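Local structure of peptide synthetase NRPS type II-PCP (Streptomyces verticillus, 4NEO) at residues A[21-25]-A[74-80]. The protein is a free-standing peptidyl carrier protein of the nonribosomal peptide synthetase type, a small helical bundle of the phosphopantetheine-attachment family. Sequence-based numbering, arbitrary orientation.
Sequences IAAIW and RTVAGMT
V76 CG2 sits over one face of the W25 indole, 3.5 Å from the centroid of the five-membered ring and 18° off its normal, a CH-pi contact. With CG1 anti to the backbone N (chi1 160°), the V76 side chain forks: CG2 goes to the indole, while CG1 reaches A22, 3.9 Å from A22 CB, and I21 CG2. At the indole's edge, M79 SE (selenomethionine), on a fully extended chain, lies in the ring plane, 3.6 Å from W25 NE1, a Met-aromatic contact. W25 NE1 is buried without a polar partner. W25 CH2, at the far corner of the six-membered ring, lies 3.6 Å from R74 O, also in plane. One turn back, I21 CD1 packs 3.5 Å from T80 OG1, which donates a hydrogen bond to V76 O (2.7 Å) from above the carbonyl plane, while T80 N reaches V76 O from the opposite face. T75, at the N-cap, accepts from G78 N through OG1 (3.0 Å). Segments 21-25 and 76-80 run at 129° where helices 7-28 and 76-86 meet inside the bundle, with L70 of helix 67-73 touching both W25 and M79, and V57 of helix 54-61 touching M79.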
loop_
_atom_site.group_PDB
_atom_site.type_symbol
_atom_site.label_atom_id
_atom_site.label_comp_id
_atom_site.label_asym_id
_atom_site.label_seq_id
_atom_site.Cartn_x
_atom_site.Cartn_y
_atom_site.Cartn_z
ATOM N N ILE A 21 0.862 -4.790 2.076
ATOM C CA ILE A 21 0.131 -3.890 1.194
ATOM C C ILE A 21 0.175 -4.432 -0.258
ATOM O O ILE A 21 -0.856 -4.449 -0.938
ATOM C CB ILE A 21 0.666 -2.435 1.290
ATOM C CG1 ILE A 21 0.328 -1.888 2.670
ATOM C CG2 ILE A 21 0.095 -1.557 0.200
ATOM C CD1 ILE A 21 0.873 -0.477 2.933
ATOM N N ALA A 22 1.324 -4.935 -0.708
ATOM C CA ALA A 22 1.403 -5.469 -2.056
ATOM C C ALA A 22 0.384 -6.610 -2.235
ATOM O O ALA A 22 -0.258 -6.694 -3.270
ATOM C CB ALA A 22 2.805 -5.944 -2.376
ATOM N N ALA A 23 0.233 -7.476 -1.228
ATOM C CA ALA A 23 -0.704 -8.581 -1.339
ATOM C C ALA A 23 -2.132 -8.070 -1.447
ATOM O O ALA A 23 -2.919 -8.628 -2.204
ATOM C CB ALA A 23 -0.571 -9.505 -0.143
ATOM N N ILE A 24 -2.468 -7.005 -0.712
ATOM C CA ILE A 24 -3.801 -6.362 -0.825
ATOM C C ILE A 24 -4.065 -5.824 -2.222
ATOM O O ILE A 24 -5.136 -6.066 -2.783
ATOM C CB ILE A 24 -3.961 -5.244 0.232
ATOM C CG1 ILE A 24 -4.118 -5.853 1.614
ATOM C CG2 ILE A 24 -5.131 -4.319 -0.070
ATOM C CD1 ILE A 24 -3.966 -4.824 2.728
ATOM N N TRP A 25 -3.095 -5.088 -2.788
ATOM C CA TRP A 25 -3.197 -4.635 -4.175
ATOM C C TRP A 25 -3.396 -5.802 -5.154
ATOM O O TRP A 25 -4.194 -5.736 -6.080
ATOM C CB TRP A 25 -1.921 -3.868 -4.610
ATOM C CG TRP A 25 -1.750 -2.479 -4.075
ATOM C CD1 TRP A 25 -1.939 -2.055 -2.808
ATOM C CD2 TRP A 25 -1.333 -1.332 -4.818
ATOM N NE1 TRP A 25 -1.694 -0.702 -2.707
ATOM C CE2 TRP A 25 -1.308 -0.236 -3.924
ATOM C CE3 TRP A 25 -0.988 -1.125 -6.148
ATOM C CZ2 TRP A 25 -0.927 1.050 -4.316
ATOM C CZ3 TRP A 25 -0.629 0.163 -6.553
ATOM C CH2 TRP A 25 -0.611 1.229 -5.640
ATOM N N ARG A 74 0.607 6.383 -5.476
ATOM C CA ARG A 74 0.377 5.570 -6.662
ATOM C C ARG A 74 1.206 4.291 -6.792
ATOM O O ARG A 74 1.031 3.588 -7.772
ATOM C CB ARG A 74 0.560 6.392 -7.944
ATOM C CG ARG A 74 -0.047 7.776 -7.896
ATOM C CD ARG A 74 -0.659 8.176 -9.194
ATOM N NE ARG A 74 -2.117 7.970 -9.199
ATOM C CZ ARG A 74 -2.792 7.270 -10.116
ATOM N NH1 ARG A 74 -2.138 6.640 -11.099
ATOM N NH2 ARG A 74 -4.131 7.189 -10.054
ATOM N N THR A 75 2.140 4.007 -5.888
ATOM C CA THR A 75 2.833 2.720 -5.875
ATOM C C THR A 75 2.655 2.085 -4.511
ATOM O O THR A 75 2.317 2.770 -3.510
ATOM C CB THR A 75 4.308 2.812 -6.212
ATOM O OG1 THR A 75 5.011 3.533 -5.181
ATOM C CG2 THR A 75 4.498 3.493 -7.578
ATOM N N VAL A 76 2.860 0.776 -4.454
ATOM C CA VAL A 76 2.812 0.086 -3.189
ATOM C C VAL A 76 3.911 0.635 -2.261
ATOM O O VAL A 76 3.645 0.866 -1.076
ATOM C CB VAL A 76 3.046 -1.418 -3.379
ATOM C CG1 VAL A 76 3.474 -2.093 -2.080
ATOM C CG2 VAL A 76 1.834 -2.107 -4.017
ATOM N N ALA A 77 5.148 0.780 -2.771
ATOM C CA ALA A 77 6.260 1.317 -1.914
ATOM C C ALA A 77 5.991 2.754 -1.393
ATOM O O ALA A 77 6.313 3.073 -0.250
ATOM C CB ALA A 77 7.582 1.288 -2.642
ATOM N N GLY A 78 5.441 3.594 -2.263
ATOM C CA GLY A 78 5.084 4.968 -1.946
ATOM C C GLY A 78 4.029 4.990 -0.864
ATOM O O GLY A 78 4.176 5.694 0.115
HETATM N N MSE A 79 2.991 4.172 -1.029
HETATM C CA MSE A 79 1.906 4.099 -0.068
HETATM C C MSE A 79 2.403 3.612 1.246
HETATM O O MSE A 79 2.012 4.136 2.306
HETATM C CB MSE A 79 0.761 3.263 -0.606
HETATM C CG MSE A 79 -0.413 3.171 0.383
HETATM SE SE MSE A 79 -1.906 2.198 -0.512
HETATM C CE MSE A 79 -3.215 2.730 0.804
ATOM N N THR A 80 3.255 2.593 1.202
ATOM C CA THR A 80 3.859 2.017 2.396
ATOM C C THR A 80 4.585 3.092 3.198
ATOM O O THR A 80 4.423 3.224 4.422
ATOM C CB THR A 80 4.828 0.868 2.016
ATOM O OG1 THR A 80 4.053 -0.182 1.426
ATOM C CG2 THR A 80 5.521 0.316 3.256
#